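Side-chain contacts in GH3 beta-N-acetylglucosaminidase (Paenibacillaceae, PDB 6K5J), which hydrolyses terminal non-reducing beta-N-acetylglucosamine residues, probably from chitin-derived or similar oligosaccharides, as a glycoside hydrolase family 3 enzyme: residues 322-325 and 326-330; 281-284 and 285-289; 441-444 and 445-449. All coordinates share one frame; numbering follows the deposited sequence.

None of the three closes a long loop: each is local to one helix, interaction 1 at its start and interaction 3 at its end, and they follow one another along the chain without nesting or crossing. Interaction 2 comes first, on helix 281-291, just before barrel strand 296-298. Interaction 1 follows on helix 323-339. Both belong to the TIM-barrel-type N-terminal part, with centres about 15 Å apart, and they meet where R325 NH2 lies 2.8 Å from V289 O, probably a hydrogen bond. Interaction 3 lies on the opposite side of the chain's centre, on helix 435-447 beside the six-stranded sheet, about 56 Å from interaction 2 and 66 Å from interaction 1, centre to centre.

Interaction 1: 322-325 and 326-330; sequences SEER and IDRSV
The guanidinium of R328 has the carboxylate of E324 at its edge and the CD methylene of R325 over one face, 3.3 Å above the plane and offset toward the rim. E324 is gripped side-on by two nitrogens: R328 NE reaches E324 OE2 at 2.9 Å, and R328 NH2 reaches E324 OE1 at 2.7 Å on its syn lone pair. The two planes are only 24° apart, so the salt bridge is nearly flat. The chain of E324 bends at chi2 (-82°), which turns the carboxylate toward R328, one turn on. R325 crosses R328 at about a right angle, and its own guanidinium takes S329 OG at the edge, with R325 NH1 2.7 Å from that oxygen in a nearly straight bond of 169°. R325 NH2 bonds V289 O, and weakly A293 O, tying the buried arginine to the end of helix 281-291 and the loop after it, while S329 OG reaches D294.

All this sits on the first turns of helix 323-339, where S322 is the N-cap: its OG accepts from R325 N at 3.1 Å. R328 NH1 has a further salt bridge to E252. An alanine in place of R328 would probably leave the carboxylates of E324 and E252 without this charged mate and uncover the R325 methylene. On another side of the helix, E323 and D327 run side by side, their OE2 and OD2 atoms 4.3 Å apart; the salt bridge from D327 OD1 to K16 probably eases this like-charge approach.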
ATOM      1  N   SER A 322     -26.253  -9.590 -18.692  1.00 24.50           N
ATOM      2  CA  SER A 322     -27.090 -10.778 -18.683  1.00 28.53           C
ATOM      3  C   SER A 322     -27.239 -11.358 -17.280  1.00 29.51           C
ATOM      4  O   SER A 322     -26.459 -11.079 -16.363  1.00 26.81           O
ATOM      5  CB  SER A 322     -26.520 -11.846 -19.622  1.00 30.49           C
ATOM      6  OG  SER A 322     -25.447 -12.552 -19.011  1.00 29.32           O
ATOM      7  N   GLU A 323     -28.264 -12.197 -17.136  1.00 26.74           N
ATOM      8  CA  GLU A 323     -28.533 -12.857 -15.865  1.00 26.16           C
ATOM      9  C   GLU A 323     -27.393 -13.783 -15.470  1.00 24.78           C
ATOM     10  O   GLU A 323     -26.967 -13.792 -14.310  1.00 28.82           O
ATOM     11  CB  GLU A 323     -29.846 -13.635 -15.956  1.00 28.62           C
ATOM     12  CG  GLU A 323     -30.122 -14.510 -14.734  1.00 31.95           C
ATOM     13  CD  GLU A 323     -31.514 -15.122 -14.758  1.00 37.57           C
ATOM     14  OE1 GLU A 323     -32.185 -15.029 -15.809  1.00 38.35           O
ATOM     15  OE2 GLU A 323     -31.935 -15.687 -13.724  1.00 38.13           O
ATOM     16  N   GLU A 324     -26.898 -14.590 -16.420  1.00 26.72           N
ATOM     17  CA  GLU A 324     -25.762 -15.459 -16.126  1.00 32.19           C
ATOM     18  C   GLU A 324     -24.548 -14.646 -15.685  1.00 28.01           C
ATOM     19  O   GLU A 324     -23.843 -15.028 -14.744  1.00 26.61           O
ATOM     20  CB  GLU A 324     -25.421 -16.317 -17.350  1.00 30.31           C
ATOM     21  CG  GLU A 324     -24.241 -17.288 -17.158  1.00 36.82           C
ATOM     22  CD  GLU A 324     -22.863 -16.646 -17.347  1.00 34.01           C
ATOM     23  OE1 GLU A 324     -22.724 -15.686 -18.148  1.00 34.14           O
ATOM     24  OE2 GLU A 324     -21.911 -17.106 -16.686  1.00 34.91           O
ATOM     25  N   ARG A 325     -24.287 -13.526 -16.359  1.00 27.36           N
ATOM     26  CA  ARG A 325     -23.113 -12.721 -16.036  1.00 27.33           C
ATOM     27  C   ARG A 325     -23.139 -12.267 -14.583  1.00 26.00           C
ATOM     28  O   ARG A 325     -22.144 -12.408 -13.863  1.00 23.88           O
ATOM     29  CB  ARG A 325     -23.023 -11.523 -16.981  1.00 26.69           C
ATOM     30  CG  ARG A 325     -21.833 -10.618 -16.708  1.00 24.00           C
ATOM     31  CD  ARG A 325     -20.488 -11.326 -16.923  1.00 25.85           C
ATOM     32  NE  ARG A 325     -19.402 -10.498 -16.397  1.00 25.16           N
ATOM     33  CZ  ARG A 325     -19.053 -10.467 -15.115  1.00 22.74           C
ATOM     34  NH1 ARG A 325     -19.680 -11.239 -14.241  1.00 21.04           N
ATOM     35  NH2 ARG A 325     -18.070  -9.671 -14.705  1.00 21.89           N
ATOM     36  N   ILE A 326     -24.284 -11.752 -14.126  1.00 23.20           N
ATOM     37  CA  ILE A 326     -24.417 -11.317 -12.737  1.00 24.80           C
ATOM     38  C   ILE A 326     -24.217 -12.484 -11.782  1.00 27.01           C
ATOM     39  O   ILE A 326     -23.497 -12.369 -10.778  1.00 20.87           O
ATOM     40  CB  ILE A 326     -25.787 -10.656 -12.508  1.00 25.25           C
ATOM     41  CG1 ILE A 326     -25.885  -9.351 -13.293  1.00 28.10           C
ATOM     42  CG2 ILE A 326     -25.976 -10.391 -11.032  1.00 26.58           C
ATOM     43  CD1 ILE A 326     -25.193  -8.175 -12.607  1.00 32.86           C
ATOM     44  N   ASP A 327     -24.884 -13.615 -12.056  1.00 24.35           N
ATOM     45  CA  ASP A 327     -24.728 -14.801 -11.212  1.00 27.28           C
ATOM     46  C   ASP A 327     -23.283 -15.281 -11.179  1.00 21.89           C
ATOM     47  O   ASP A 327     -22.844 -15.834 -10.170  1.00 24.45           O
ATOM     48  CB  ASP A 327     -25.619 -15.950 -11.702  1.00 27.55           C
ATOM     49  CG  ASP A 327     -27.102 -15.695 -11.491  1.00 32.34           C
ATOM     50  OD1 ASP A 327     -27.470 -14.911 -10.593  1.00 27.59           O
ATOM     51  OD2 ASP A 327     -27.907 -16.313 -12.225  1.00 31.75           O
ATOM     52  N   ARG A 328     -22.557 -15.136 -12.290  1.00 21.72           N
ATOM     53  CA  ARG A 328     -21.154 -15.541 -12.329  1.00 25.47           C
ATOM     54  C   ARG A 328     -20.345 -14.813 -11.256  1.00 24.64           C
ATOM     55  O   ARG A 328     -19.623 -15.446 -10.478  1.00 23.57           O
ATOM     56  CB  ARG A 328     -20.578 -15.283 -13.723  1.00 28.00           C
ATOM     57  CG  ARG A 328     -19.308 -16.049 -14.054  1.00 29.89           C
ATOM     58  CD  ARG A 328     -18.623 -15.467 -15.297  1.00 33.71           C
ATOM     59  NE  ARG A 328     -19.550 -15.398 -16.425  1.00 33.95           N
ATOM     60  CZ  ARG A 328     -19.369 -14.635 -17.499  1.00 33.42           C
ATOM     61  NH1 ARG A 328     -18.285 -13.884 -17.602  1.00 32.06           N
ATOM     62  NH2 ARG A 328     -20.278 -14.620 -18.469  1.00 33.79           N
ATOM     63  N   SER A 329     -20.465 -13.479 -11.193  1.00 22.34           N
ATOM     64  CA  SER A 329     -19.738 -12.718 -10.172  1.00 22.23           C
ATOM     65  C   SER A 329     -20.257 -13.011  -8.776  1.00 20.36           C
ATOM     66  O   SER A 329     -19.471 -13.143  -7.833  1.00 21.21           O
ATOM     67  CB  SER A 329     -19.820 -11.213 -10.444  1.00 18.31           C
ATOM     68  OG  SER A 329     -19.099 -10.863 -11.609  1.00 20.65           O
ATOM     69  N   VAL A 330     -21.578 -13.072  -8.608  1.00 21.23           N
ATOM     70  CA  VAL A 330     -22.133 -13.388  -7.292  1.00 19.99           C
ATOM     71  C   VAL A 330     -21.586 -14.717  -6.790  1.00 22.08           C
ATOM     72  O   VAL A 330     -21.242 -14.859  -5.611  1.00 21.30           O
ATOM     73  CB  VAL A 330     -23.675 -13.395  -7.349  1.00 21.82           C
ATOM     74  CG1 VAL A 330     -24.260 -14.023  -6.081  1.00 24.89           C
ATOM     75  CG2 VAL A 330     -24.204 -11.973  -7.538  1.00 22.15           C
TER

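Interaction 2: 281-284 and 285-289; sequences VGEG and AVQAV
E283 and Q287, one turn apart, are steered toward each other by their torsions: E283 sends CG opposite its backbone N (chi1 -179°) and then bends at chi2 (66°) toward the glutamine, whereas Q287 sets CG opposite its carbonyl carbon (chi1 -84°), toward the glutamate, and runs on extended. They belong to helix 281-291 of the TIM-barrel-type N-terminal domain, which packs against strand 296-298 and helix 302-317. The two chains slant across one another, and the CG methylene of Q287 touches both the backbone and the side chain of the glutamate, lying 3.5 Å from E283 O and 3.7 Å from E283 OE1. The charge of the carboxylate is answered elsewhere, in a salt bridge from E283 OE1 to R320, so the glutamate links this helix to the loop before helix 323-339.

Two glycines and two alanines lie in these turns. Regular backbone bonds join the turns, A285 N to V281 O at 2.8 Å and A288 N to G284 O at the same 2.8 Å. The alanine methyls rest on carbonyl oxygens of the preceding turn: A285 CB lies 3.3 Å from G282 O, and A288 CB is equally close, 3.3 Å, to G284 O. Both methyls also touch I296 of the neighbouring strand, while A285 meets A308, and V286 packs on A311 and A315, of helix 302-317. V286 adds a methyl contact of its own, CG2 3.5 Å from G282 O.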
ATOM      1  N   VAL A 281     -18.408   7.313 -12.953  1.00 31.69           N
ATOM      2  CA  VAL A 281     -18.467   6.223 -11.971  1.00 30.21           C
ATOM      3  C   VAL A 281     -19.569   5.221 -12.328  1.00 30.30           C
ATOM      4  O   VAL A 281     -19.344   4.003 -12.326  1.00 29.01           O
ATOM      5  CB  VAL A 281     -18.649   6.777 -10.547  1.00 27.44           C
ATOM      6  CG1 VAL A 281     -18.918   5.635  -9.552  1.00 27.92           C
ATOM      7  CG2 VAL A 281     -17.403   7.584 -10.119  1.00 27.46           C
ATOM      8  N   GLY A 282     -20.775   5.713 -12.626  1.00 30.39           N
ATOM      9  CA  GLY A 282     -21.876   4.808 -12.929  1.00 30.51           C
ATOM     10  C   GLY A 282     -21.618   3.977 -14.172  1.00 28.21           C
ATOM     11  O   GLY A 282     -21.744   2.748 -14.157  1.00 28.31           O
ATOM     12  N   GLU A 283     -21.216   4.636 -15.257  1.00 28.63           N
ATOM     13  CA  GLU A 283     -20.923   3.921 -16.489  1.00 31.29           C
ATOM     14  C   GLU A 283     -19.611   3.152 -16.387  1.00 30.22           C
ATOM     15  O   GLU A 283     -19.458   2.105 -17.022  1.00 23.58           O
ATOM     16  CB  GLU A 283     -20.916   4.909 -17.663  1.00 36.26           C
ATOM     17  CG  GLU A 283     -20.634   4.302 -19.030  1.00 42.94           C
ATOM     18  CD  GLU A 283     -21.712   3.335 -19.526  1.00 41.31           C
ATOM     19  OE1 GLU A 283     -21.346   2.398 -20.266  1.00 44.31           O
ATOM     20  OE2 GLU A 283     -22.911   3.509 -19.201  1.00 42.51           O
ATOM     21  N   GLY A 284     -18.659   3.636 -15.586  1.00 28.03           N
ATOM     22  CA  GLY A 284     -17.483   2.829 -15.310  1.00 25.53           C
ATOM     23  C   GLY A 284     -17.831   1.540 -14.591  1.00 21.37           C
ATOM     24  O   GLY A 284     -17.272   0.479 -14.889  1.00 24.69           O
ATOM     25  N   ALA A 285     -18.761   1.610 -13.635  1.00 21.37           N
ATOM     26  CA  ALA A 285     -19.212   0.405 -12.943  1.00 23.96           C
ATOM     27  C   ALA A 285     -19.757  -0.620 -13.931  1.00 22.34           C
ATOM     28  O   ALA A 285     -19.382  -1.797 -13.898  1.00 20.20           O
ATOM     29  CB  ALA A 285     -20.281   0.764 -11.911  1.00 21.76           C
ATOM     30  N   VAL A 286     -20.661  -0.183 -14.810  1.00 20.17           N
ATOM     31  CA  VAL A 286     -21.243  -1.075 -15.812  1.00 20.36           C
ATOM     32  C   VAL A 286     -20.154  -1.639 -16.710  1.00 20.90           C
ATOM     33  O   VAL A 286     -20.105  -2.844 -16.979  1.00 21.83           O
ATOM     34  CB  VAL A 286     -22.319  -0.328 -16.628  1.00 22.65           C
ATOM     35  CG1 VAL A 286     -22.834  -1.200 -17.776  1.00 23.48           C
ATOM     36  CG2 VAL A 286     -23.453   0.109 -15.722  1.00 21.08           C
ATOM     37  N   GLN A 287     -19.256  -0.777 -17.183  1.00 21.35           N
ATOM     38  CA  GLN A 287     -18.225  -1.235 -18.104  1.00 23.00           C
ATOM     39  C   GLN A 287     -17.231  -2.169 -17.427  1.00 22.91           C
ATOM     40  O   GLN A 287     -16.695  -3.077 -18.077  1.00 19.74           O
ATOM     41  CB  GLN A 287     -17.504  -0.040 -18.715  1.00 24.45           C
ATOM     42  CG  GLN A 287     -18.224   0.539 -19.917  1.00 32.64           C
ATOM     43  CD  GLN A 287     -17.581   1.809 -20.412  1.00 34.79           C
ATOM     44  OE1 GLN A 287     -18.133   2.900 -20.260  1.00 48.11           O
ATOM     45  NE2 GLN A 287     -16.408   1.678 -21.006  1.00 33.14           N
ATOM     46  N   ALA A 288     -16.979  -1.971 -16.128  1.00 21.57           N
ATOM     47  CA  ALA A 288     -16.098  -2.880 -15.397  1.00 21.46           C
ATOM     48  C   ALA A 288     -16.691  -4.283 -15.303  1.00 19.64           C
ATOM     49  O   ALA A 288     -15.980  -5.279 -15.487  1.00 22.22           O
ATOM     50  CB  ALA A 288     -15.821  -2.323 -14.001  1.00 21.48           C
ATOM     51  N   VAL A 289     -17.981  -4.390 -14.998  1.00 21.06           N
ATOM     52  CA  VAL A 289     -18.604  -5.711 -14.970  1.00 21.91           C
ATOM     53  C   VAL A 289     -18.571  -6.331 -16.361  1.00 20.85           C
ATOM     54  O   VAL A 289     -18.231  -7.507 -16.528  1.00 21.70           O
ATOM     55  CB  VAL A 289     -20.041  -5.626 -14.422  1.00 19.35           C
ATOM     56  CG1 VAL A 289     -20.764  -6.954 -14.647  1.00 21.85           C
ATOM     57  CG2 VAL A 289     -20.025  -5.255 -12.928  1.00 21.96           C
TER

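Interaction 3: 441-444 and 445-449; sequences IQEL and SGQIS
Q447 slants across E443, its amide and the carboxylate nearly parallel, 14° apart, with Q447 NE2 3.0 Å from E443 OE1. The CG methylene of Q447 lies 3.7 Å from E443 O, and Q447 OE1 lies 4.1 Å from L444 CD2. S445 takes a different route. Its OG sits between the backbone N and the carbonyl carbon (chi1 70°), which folds the hydroxyl back to donate to Q442 O at 2.6 Å from above the carbonyl plane. K474 NZ bonds the same OG, so this buried hydroxyl both gives and receives.

Toward the C-terminal end the helix is weakly bonded: G446 N gives a 3.0 Å bond to E443 O and a weak one to Q442 O. L444 O is shared by two donors: I448 N at 2.8 Å, close to straight off the carbonyl, and Q447 N well above its plane. Meanwhile I441, L444 and I448 turn apolar groups onto strands 424-430 and 390-396, and I441 and S445 touch L471 of helix 462-472. Helix 435-447 links parallel strands 424-430 and 450-455, which flank 390-396 in the sheet, as a beta-alpha-beta crossover of the alpha/beta C-terminal domain.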
ATOM      1  N   ILE A 441      18.284  25.066   9.243  1.00 35.88           N
ATOM      2  CA  ILE A 441      19.148  23.891   9.145  1.00 35.67           C
ATOM      3  C   ILE A 441      20.564  24.303   8.753  1.00 33.27           C
ATOM      4  O   ILE A 441      21.548  23.825   9.328  1.00 32.35           O
ATOM      5  CB  ILE A 441      18.574  22.865   8.148  1.00 31.05           C
ATOM      6  CG1 ILE A 441      17.234  22.310   8.641  1.00 25.42           C
ATOM      7  CG2 ILE A 441      19.588  21.733   7.927  1.00 26.73           C
ATOM      8  CD1 ILE A 441      17.228  21.888  10.107  1.00 31.76           C
ATOM      9  N   GLN A 442      20.688  25.193   7.766  1.00 33.89           N
ATOM     10  CA  GLN A 442      22.015  25.635   7.352  1.00 38.19           C
ATOM     11  C   GLN A 442      22.756  26.295   8.506  1.00 39.65           C
ATOM     12  O   GLN A 442      23.969  26.113   8.662  1.00 36.19           O
ATOM     13  CB  GLN A 442      21.911  26.586   6.159  1.00 43.37           C
ATOM     14  CG  GLN A 442      21.247  25.956   4.940  1.00 47.26           C
ATOM     15  CD  GLN A 442      22.011  26.190   3.658  1.00 51.55           C
ATOM     16  OE1 GLN A 442      23.241  26.171   3.644  1.00 57.99           O
ATOM     17  NE2 GLN A 442      21.283  26.407   2.563  1.00 49.07           N
ATOM     18  N   GLU A 443      22.035  27.035   9.346  1.00 41.15           N
ATOM     19  CA  GLU A 443      22.661  27.686  10.490  1.00 40.54           C
ATOM     20  C   GLU A 443      23.130  26.666  11.521  1.00 40.66           C
ATOM     21  O   GLU A 443      24.269  26.727  11.997  1.00 36.69           O
ATOM     22  CB  GLU A 443      21.687  28.677  11.124  1.00 44.16           C
ATOM     23  CG  GLU A 443      22.321  29.592  12.165  1.00 50.13           C
ATOM     24  CD  GLU A 443      21.373  29.942  13.295  1.00 55.66           C
ATOM     25  OE1 GLU A 443      21.327  29.194  14.296  1.00 61.21           O
ATOM     26  OE2 GLU A 443      20.673  30.970  13.182  1.00 62.32           O
ATOM     27  N   LEU A 444      22.261  25.722  11.889  1.00 36.78           N
ATOM     28  CA  LEU A 444      22.645  24.730  12.889  1.00 34.25           C
ATOM     29  C   LEU A 444      23.792  23.854  12.399  1.00 30.33           C
ATOM     30  O   LEU A 444      24.589  23.365  13.208  1.00 32.45           O
ATOM     31  CB  LEU A 444      21.438  23.872  13.266  1.00 29.53           C
ATOM     32  CG  LEU A 444      20.420  24.537  14.192  1.00 40.35           C
ATOM     33  CD1 LEU A 444      19.091  23.786  14.167  1.00 36.24           C
ATOM     34  CD2 LEU A 444      20.971  24.622  15.608  1.00 37.44           C
ATOM     35  N   SER A 445      23.901  23.648  11.085  1.00 33.08           N
ATOM     36  CA  SER A 445      25.006  22.865  10.545  1.00 32.34           C
ATOM     37  C   SER A 445      26.339  23.584  10.701  1.00 35.41           C
ATOM     38  O   SER A 445      27.389  22.933  10.656  1.00 34.10           O
ATOM     39  CB  SER A 445      24.764  22.532   9.072  1.00 34.95           C
ATOM     40  OG  SER A 445      24.860  23.684   8.251  1.00 38.19           O
ATOM     41  N   GLY A 446      26.322  24.908  10.873  1.00 35.54           N
ATOM     42  CA  GLY A 446      27.542  25.614  11.223  1.00 36.41           C
ATOM     43  C   GLY A 446      27.960  25.407  12.662  1.00 38.62           C
ATOM     44  O   GLY A 446      29.130  25.614  12.998  1.00 42.08           O
ATOM     45  N   GLN A 447      27.032  24.992  13.517  1.00 37.13           N
ATOM     46  CA  GLN A 447      27.338  24.745  14.917  1.00 39.10           C
ATOM     47  C   GLN A 447      27.472  23.268  15.253  1.00 36.69           C
ATOM     48  O   GLN A 447      28.107  22.938  16.260  1.00 33.28           O
ATOM     49  CB  GLN A 447      26.261  25.374  15.809  1.00 38.43           C
ATOM     50  CG  GLN A 447      25.863  26.782  15.372  1.00 47.03           C
ATOM     51  CD  GLN A 447      24.589  27.266  16.041  1.00 50.09           C
ATOM     52  OE1 GLN A 447      24.175  26.737  17.075  1.00 53.69           O
ATOM     53  NE2 GLN A 447      23.958  28.278  15.452  1.00 55.73           N
ATOM     54  N   ILE A 448      26.898  22.379  14.444  1.00 35.13           N
ATOM     55  CA  ILE A 448      26.986  20.934  14.653  1.00 30.86           C
ATOM     56  C   ILE A 448      27.469  20.319  13.342  1.00 31.91           C
ATOM     57  O   ILE A 448      26.739  20.332  12.343  1.00 31.63           O
ATOM     58  CB  ILE A 448      25.645  20.325  15.087  1.00 31.38           C
ATOM     59  CG1 ILE A 448      25.160  20.975  16.392  1.00 34.05           C
ATOM     60  CG2 ILE A 448      25.778  18.817  15.266  1.00 27.79           C
ATOM     61  CD1 ILE A 448      23.759  20.553  16.833  1.00 31.71           C
ATOM     62  N   SER A 449      28.687  19.775  13.342  1.00 30.58           N
ATOM     63  CA  SER A 449      29.279  19.334  12.080  1.00 38.44           C
ATOM     64  C   SER A 449      28.806  17.940  11.652  1.00 33.32           C
ATOM     65  O   SER A 449      28.765  17.653  10.446  1.00 30.09           O
ATOM     66  CB  SER A 449      30.807  19.382  12.177  1.00 38.94           C
ATOM     67  OG  SER A 449      31.346  18.125  12.527  1.00 45.45           O
TER